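Local coordinates for putative serine phosphatase (Pseudomonas aeruginosa, PDB 6K4E), which probably removes phosphate from phosphorylated proteins through its magnesium-dependent PP2C domain, in a threonine phosphorylation pathway that controls biofilm formation, at residues G93-V98 / V110-G115; Y234-G239 / I293-F298. All coordinates share one frame; numbering follows the deposited sequence.

Contacts 1 and 2 belong to the two facing beta sheets of the PP2C sandwich; the centres of the two contacts are about 10 Å apart. Contact 1 pairs the strands of a hairpin in one sheet; contact 2 pairs the two strands next to each other in the other. They meet through Asp95, whose OD2 lies 2.7 Å from Thr237 OG1 and also 2.7 Å from Thr294 OG1, probable hydrogen bonds that tie the sheets together. Farther from the metals, Val110 CG1 packs 3.7 Å from Leu296 CB. At the metal end both contacts reach one magnesium ion, Asp112 from contact 1 and Asp238 from contact 2, within what is probably the phosphatase active site.

Contact 1. Residues G93-V98 / V110-G115; sequences GGDFYV and VVDCAG. With MG (magnesium ion), chain G; MG (magnesium ion), chain F.
The metal-bearing end of an antiparallel beta hairpin brings Asp95 of 93-98 beside Asp112 of 110-115, at the binuclear magnesium centre characteristic of PP2C phosphatases. Asp112 bridges the two ions: its OD1 binds one magnesium at 2.2 Å, and its OD2 binds the other at 2.1 Å. Its CG lies anti to the backbone N (chi1 180°), beside its own carbonyl carbon; the carbonyl oxygens of Cys113 and Gly115 join OD1 around the first ion. Asp95 binds no metal directly. Its OD1 accepts a hydrogen bond from a water on each ion, which makes it a second-shell residue, while its OD2 is held by Thr237 and Thr294. Asp95 OD1 comes within 3.2 Å of Asp112 OD1, the carboxylate planes 72° apart; the nearby magnesium charge plausibly offsets the closeness of these two acceptors.

Three backbone bonds hold the strands, ending at Cys113 N to Gly94 O (2.7 Å). Without a side chain, Gly94 lets its CA lie 3.8 Å from Gly115 O, and Gly115 itself takes a positive phi easily reached by glycine as the chain curls round the ion. On the face away from the aspartates, Phe96 lies alongside Val111, its CE1 3.6 Å from Val111 CB. Cys113 SG meets the edge of the same ring, 5.3 Å from the centroid of the Phe96 ring. These apolar groups suit this buried face.

Helix 117-138 covers that face, Thr124 and Ala127 touching Phe96 and Ile131 touching Val111. On the other face, Tyr97 and Val110 pack against Thr294 and Leu296 of strand 293-300, and strand 171-179 continues the sheet beyond 110-113.

Contact 2. Residues Y234-G239 / I293-F298; sequences YLSTDG and ITILSF. With MG (magnesium ion), chain H; MG (magnesium ion), chain F.
Leu235 and Leu296 form the tight middle of this antiparallel pair in the PP2C sandwich, while toward Thr237 a bound water enters the pairing, and Asp238 beyond it is partly exposed. Between the leucines two backbone bonds run in opposite directions, Leu235 N to Leu296 O and Leu296 N to Leu235 O, each 2.8 Å; the second is nearly straight, at 174°. On the face that carries the two leucines, Leu235 CD1 rests obliquely against Phe298 CE1 at 3.9 Å, bulky apolar groups well suited to the space between the sheets. The opposite face carries Tyr234 and Ser297: the small serine leaves room for the tyrosine ring, Ser297 OG lying 3.4 Å from Tyr234 CE2, while its hydroxyl is bonded to Phe233 O and that of Tyr234 to Gln272.

After Ser236 the first strand ends. Thr237 N still reaches Thr294 O, at 3.1 Å, but between the Thr237 hydroxyl and the next amide sits the water, which donates to Thr237 OG1 at 2.7 Å and accepts from Thr294 N at 2.9 Å. Chi1 of 57° sets OG1 between the backbone N and the carbonyl carbon, where Asp95 is also its partner. Ser236 OG in turn donates in plane to a lone pair of Thr237 O, at 2.8 Å. Asp238 reaches beyond the pair to bind two magnesium ions, OD1 holding the shared ion at 2.3 Å alongside Asp112 and Asp291, and OD2 holding a third ion with waters among its ligands.

Around the pair, strand 82-87 borders 293-298 on its far edge, and Phe240 of helix 238-242 covers Ile293 and Ile295. Leu296 and Phe298 face Ile108 of strand 105-113, and Leu235 meets Val176 of strand 171-179.

Contact 1. Residues G93-V98 / V110-G115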
loop_
_atom_site.group_PDB
_atom_site.type_symbol
_atom_site.label_atom_id
_atom_site.label_comp_id
_atom_site.label_asym_id
_atom_site.label_seq_id
_atom_site.Cartn_x
_atom_site.Cartn_y
_atom_site.Cartn_z
ATOM N N GLY B 93 -11.087 1.129 -4.655
ATOM C CA GLY B 93 -10.928 0.226 -5.786
ATOM C C GLY B 93 -9.491 -0.135 -6.084
ATOM O O GLY B 93 -8.609 0.250 -5.328
ATOM N N GLY B 94 -9.275 -0.847 -7.192
ATOM C CA GLY B 94 -7.957 -1.296 -7.623
ATOM C C GLY B 94 -7.371 -0.432 -8.716
ATOM O O GLY B 94 -6.284 -0.710 -9.235
ATOM N N ASP B 95 -8.069 0.642 -9.044
ATOM C CA ASP B 95 -7.653 1.542 -10.105
ATOM C C ASP B 95 -7.103 2.806 -9.526
ATOM O O ASP B 95 -7.691 3.369 -8.583
ATOM C CB ASP B 95 -8.880 1.955 -10.944
ATOM C CG ASP B 95 -9.298 1.110 -12.135
ATOM O OD1 ASP B 95 -8.973 -0.098 -12.158
ATOM O OD2 ASP B 95 -10.072 1.621 -12.972
ATOM N N PHE B 96 -6.061 3.330 -10.166
ATOM C CA PHE B 96 -5.518 4.642 -9.805
ATOM C C PHE B 96 -4.819 5.253 -11.010
ATOM O O PHE B 96 -4.875 4.705 -12.104
ATOM C CB PHE B 96 -4.660 4.633 -8.504
ATOM C CG PHE B 96 -3.258 4.074 -8.618
ATOM C CD1 PHE B 96 -3.046 2.708 -8.752
ATOM C CD2 PHE B 96 -2.148 4.918 -8.589
ATOM C CE1 PHE B 96 -1.747 2.192 -8.828
ATOM C CE2 PHE B 96 -0.848 4.402 -8.729
ATOM C CZ PHE B 96 -0.655 3.050 -8.825
ATOM N N TYR B 97 -4.253 6.423 -10.840
ATOM C CA TYR B 97 -3.604 7.134 -11.923
ATOM C C TYR B 97 -2.440 7.921 -11.373
ATOM O O TYR B 97 -2.382 8.220 -10.169
ATOM C CB TYR B 97 -4.587 8.048 -12.665
ATOM C CG TYR B 97 -5.463 8.898 -11.773
ATOM C CD1 TYR B 97 -6.611 8.374 -11.193
ATOM C CD2 TYR B 97 -5.205 10.259 -11.600
ATOM C CE1 TYR B 97 -7.456 9.164 -10.412
ATOM C CE2 TYR B 97 -6.047 11.061 -10.818
ATOM C CZ TYR B 97 -7.161 10.501 -10.220
ATOM O OH TYR B 97 -8.034 11.246 -9.484
ATOM N N VAL B 98 -1.484 8.184 -12.250
ATOM C CA VAL B 98 -0.259 8.870 -11.878
ATOM C C VAL B 98 -0.095 10.089 -12.772
ATOM O O VAL B 98 -0.692 10.177 -13.840
ATOM C CB VAL B 98 0.975 7.905 -11.949
ATOM C CG1 VAL B 98 0.894 6.826 -10.870
ATOM C CG2 VAL B 98 1.133 7.259 -13.333
ATOM N N VAL B 110 -2.407 5.429 -16.067
ATOM C CA VAL B 110 -3.513 4.767 -15.359
ATOM C C VAL B 110 -3.049 3.369 -15.016
ATOM O O VAL B 110 -2.225 2.793 -15.734
ATOM C CB VAL B 110 -4.861 4.716 -16.136
ATOM C CG1 VAL B 110 -5.466 6.105 -16.323
ATOM C CG2 VAL B 110 -4.737 3.951 -17.464
ATOM N N VAL B 111 -3.567 2.818 -13.919
ATOM C CA VAL B 111 -3.164 1.485 -13.454
ATOM C C VAL B 111 -4.415 0.775 -12.974
ATOM O O VAL B 111 -5.231 1.388 -12.302
ATOM C CB VAL B 111 -2.074 1.526 -12.314
ATOM C CG1 VAL B 111 -1.652 0.125 -11.915
ATOM C CG2 VAL B 111 -0.841 2.343 -12.705
ATOM N N ASP B 112 -4.554 -0.514 -13.303
ATOM C CA ASP B 112 -5.664 -1.343 -12.824
ATOM C C ASP B 112 -4.975 -2.515 -12.169
ATOM O O ASP B 112 -4.384 -3.340 -12.877
ATOM C CB ASP B 112 -6.569 -1.809 -14.001
ATOM C CG ASP B 112 -7.758 -2.689 -13.606
ATOM O OD1 ASP B 112 -7.845 -3.073 -12.419
ATOM O OD2 ASP B 112 -8.647 -2.936 -14.478
ATOM N N CYS B 113 -4.947 -2.525 -10.807
ATOM C CA CYS B 113 -4.348 -3.584 -9.993
ATOM C C CYS B 113 -5.309 -4.748 -9.899
ATOM O O CYS B 113 -6.510 -4.524 -9.920
ATOM C CB CYS B 113 -4.013 -3.064 -8.598
ATOM S SG CYS B 113 -2.820 -1.714 -8.571
ATOM N N ALA B 114 -4.794 -5.962 -9.669
ATOM C CA ALA B 114 -5.614 -7.166 -9.499
ATOM C C ALA B 114 -6.688 -6.936 -8.446
ATOM O O ALA B 114 -6.401 -6.404 -7.377
ATOM C CB ALA B 114 -4.745 -8.337 -9.113
ATOM N N GLY B 115 -7.919 -7.248 -8.797
ATOM C CA GLY B 115 -9.057 -7.080 -7.907
ATOM C C GLY B 115 -9.651 -5.683 -7.868
ATOM O O GLY B 115 -9.257 -4.774 -8.614
HETATM MG MG MG G . -8.758 -4.297 -10.777
HETATM MG MG MG F . -10.679 -3.484 -14.101
HETATM O O HOH W 1 -10.883 -1.231 -13.845
HETATM O O HOH W 2 -9.591 -2.328 -10.374
HETATM O O HOH W 3 -10.614 -4.125 -12.093
HETATM O O HOH W 4 -10.178 -5.465 -14.400
HETATM O O HOH W 5 -8.212 -5.708 -12.166
#

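Contact 2. Residues Y234-G239 / I293-F298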
loop_
_atom_site.group_PDB
_atom_site.type_symbol
_atom_site.label_atom_id
_atom_site.label_comp_id
_atom_site.label_asym_id
_atom_site.label_seq_id
_atom_site.Cartn_x
_atom_site.Cartn_y
_atom_site.Cartn_z
ATOM N N TYR B 234 -6.493 9.588 -24.510
ATOM C CA TYR B 234 -7.347 8.966 -23.514
ATOM C C TYR B 234 -6.730 7.709 -23.026
ATOM O O TYR B 234 -6.397 6.829 -23.812
ATOM C CB TYR B 234 -8.729 8.613 -24.101
ATOM C CG TYR B 234 -9.438 9.765 -24.756
ATOM C CD1 TYR B 234 -9.210 10.077 -26.095
ATOM C CD2 TYR B 234 -10.349 10.548 -24.042
ATOM C CE1 TYR B 234 -9.873 11.139 -26.707
ATOM C CE2 TYR B 234 -10.980 11.639 -24.634
ATOM C CZ TYR B 234 -10.757 11.907 -25.970
ATOM O OH TYR B 234 -11.384 12.958 -26.551
ATOM N N LEU B 235 -6.616 7.614 -21.703
ATOM C CA LEU B 235 -6.074 6.458 -21.018
ATOM C C LEU B 235 -7.194 5.941 -20.160
ATOM O O LEU B 235 -7.539 6.582 -19.184
ATOM C CB LEU B 235 -4.862 6.870 -20.155
ATOM C CG LEU B 235 -3.539 7.014 -20.902
ATOM C CD1 LEU B 235 -2.470 7.648 -20.007
ATOM C CD2 LEU B 235 -3.033 5.659 -21.432
ATOM N N SER B 236 -7.759 4.793 -20.511
ATOM C CA SER B 236 -8.844 4.228 -19.731
ATOM C C SER B 236 -8.515 2.806 -19.309
ATOM O O SER B 236 -7.938 2.061 -20.085
ATOM C CB SER B 236 -10.136 4.226 -20.550
ATOM O OG SER B 236 -11.150 3.459 -19.921
ATOM N N THR B 237 -8.964 2.401 -18.114
ATOM C CA THR B 237 -8.854 0.997 -17.676
ATOM C C THR B 237 -10.006 0.248 -18.343
ATOM O O THR B 237 -10.854 0.879 -18.986
ATOM C CB THR B 237 -8.899 0.880 -16.142
ATOM O OG1 THR B 237 -10.111 1.479 -15.662
ATOM C CG2 THR B 237 -7.682 1.563 -15.457
ATOM N N ASP B 238 -10.064 -1.099 -18.198
ATOM C CA ASP B 238 -11.139 -1.853 -18.830
ATOM C C ASP B 238 -12.567 -1.577 -18.274
ATOM O O ASP B 238 -13.532 -1.936 -18.922
ATOM C CB ASP B 238 -10.818 -3.368 -18.778
ATOM C CG ASP B 238 -10.678 -3.940 -17.390
ATOM O OD1 ASP B 238 -10.986 -3.210 -16.406
ATOM O OD2 ASP B 238 -10.265 -5.119 -17.273
ATOM N N GLY B 239 -12.674 -1.050 -17.060
ATOM C CA GLY B 239 -13.951 -0.864 -16.376
ATOM C C GLY B 239 -15.075 -0.195 -17.145
ATOM O O GLY B 239 -16.203 -0.678 -17.132
ATOM N N ILE B 293 -13.952 2.183 -12.538
ATOM C CA ILE B 293 -13.858 2.975 -13.757
ATOM C C ILE B 293 -12.796 4.086 -13.583
ATOM O O ILE B 293 -12.714 4.707 -12.527
ATOM C CB ILE B 293 -15.269 3.520 -14.174
ATOM C CG1 ILE B 293 -16.210 2.354 -14.565
ATOM C CG2 ILE B 293 -15.186 4.564 -15.306
ATOM C CD1 ILE B 293 -17.694 2.630 -14.530
ATOM N N THR B 294 -11.957 4.283 -14.615
ATOM C CA THR B 294 -10.955 5.342 -14.697
ATOM C C THR B 294 -10.761 5.713 -16.129
ATOM O O THR B 294 -10.564 4.842 -16.968
ATOM C CB THR B 294 -9.575 4.979 -14.101
ATOM O OG1 THR B 294 -9.775 4.312 -12.868
ATOM C CG2 THR B 294 -8.690 6.248 -13.850
ATOM N N ILE B 295 -10.840 7.022 -16.401
ATOM C CA ILE B 295 -10.508 7.608 -17.682
ATOM C C ILE B 295 -9.683 8.853 -17.375
ATOM O O ILE B 295 -10.183 9.778 -16.759
ATOM C CB ILE B 295 -11.698 7.920 -18.641
ATOM C CG1 ILE B 295 -12.533 6.676 -18.941
ATOM C CG2 ILE B 295 -11.185 8.595 -19.942
ATOM C CD1 ILE B 295 -13.629 6.944 -20.039
ATOM N N LEU B 296 -8.431 8.863 -17.817
ATOM C CA LEU B 296 -7.561 10.016 -17.691
ATOM C C LEU B 296 -7.292 10.524 -19.092
ATOM O O LEU B 296 -6.801 9.789 -19.954
ATOM C CB LEU B 296 -6.262 9.675 -16.927
ATOM C CG LEU B 296 -5.312 10.829 -16.570
ATOM C CD1 LEU B 296 -6.060 12.080 -16.104
ATOM C CD2 LEU B 296 -4.272 10.377 -15.572
ATOM N N SER B 297 -7.734 11.760 -19.344
ATOM C CA SER B 297 -7.596 12.362 -20.649
ATOM C C SER B 297 -6.740 13.571 -20.545
ATOM O O SER B 297 -6.731 14.211 -19.507
ATOM C CB SER B 297 -8.962 12.703 -21.234
ATOM O OG SER B 297 -8.874 13.328 -22.506
ATOM N N PHE B 298 -5.995 13.854 -21.619
ATOM C CA PHE B 298 -5.053 14.965 -21.772
ATOM C C PHE B 298 -4.981 15.400 -23.223
ATOM O O PHE B 298 -5.224 14.603 -24.117
ATOM C CB PHE B 298 -3.674 14.590 -21.220
ATOM C CG PHE B 298 -2.998 13.386 -21.838
ATOM C CD1 PHE B 298 -3.336 12.093 -21.444
ATOM C CD2 PHE B 298 -1.985 13.542 -22.765
ATOM C CE1 PHE B 298 -2.682 10.975 -21.997
ATOM C CE2 PHE B 298 -1.342 12.427 -23.317
ATOM C CZ PHE B 298 -1.681 11.147 -22.921
HETATM MG MG MG H . -9.048 -6.477 -18.589
HETATM MG MG MG F . -10.679 -3.484 -14.101
HETATM O O HOH W 6 -12.236 2.572 -16.992
HETATM O O HOH W 4 -10.178 -5.465 -14.400
HETATM O O HOH W 1 -10.883 -1.231 -13.845
HETATM O O HOH W 3 -10.614 -4.125 -12.093
HETATM O O HOH W 7 -10.338 -7.973 -17.432
HETATM O O HOH W 8 -7.846 -7.230 -16.726
#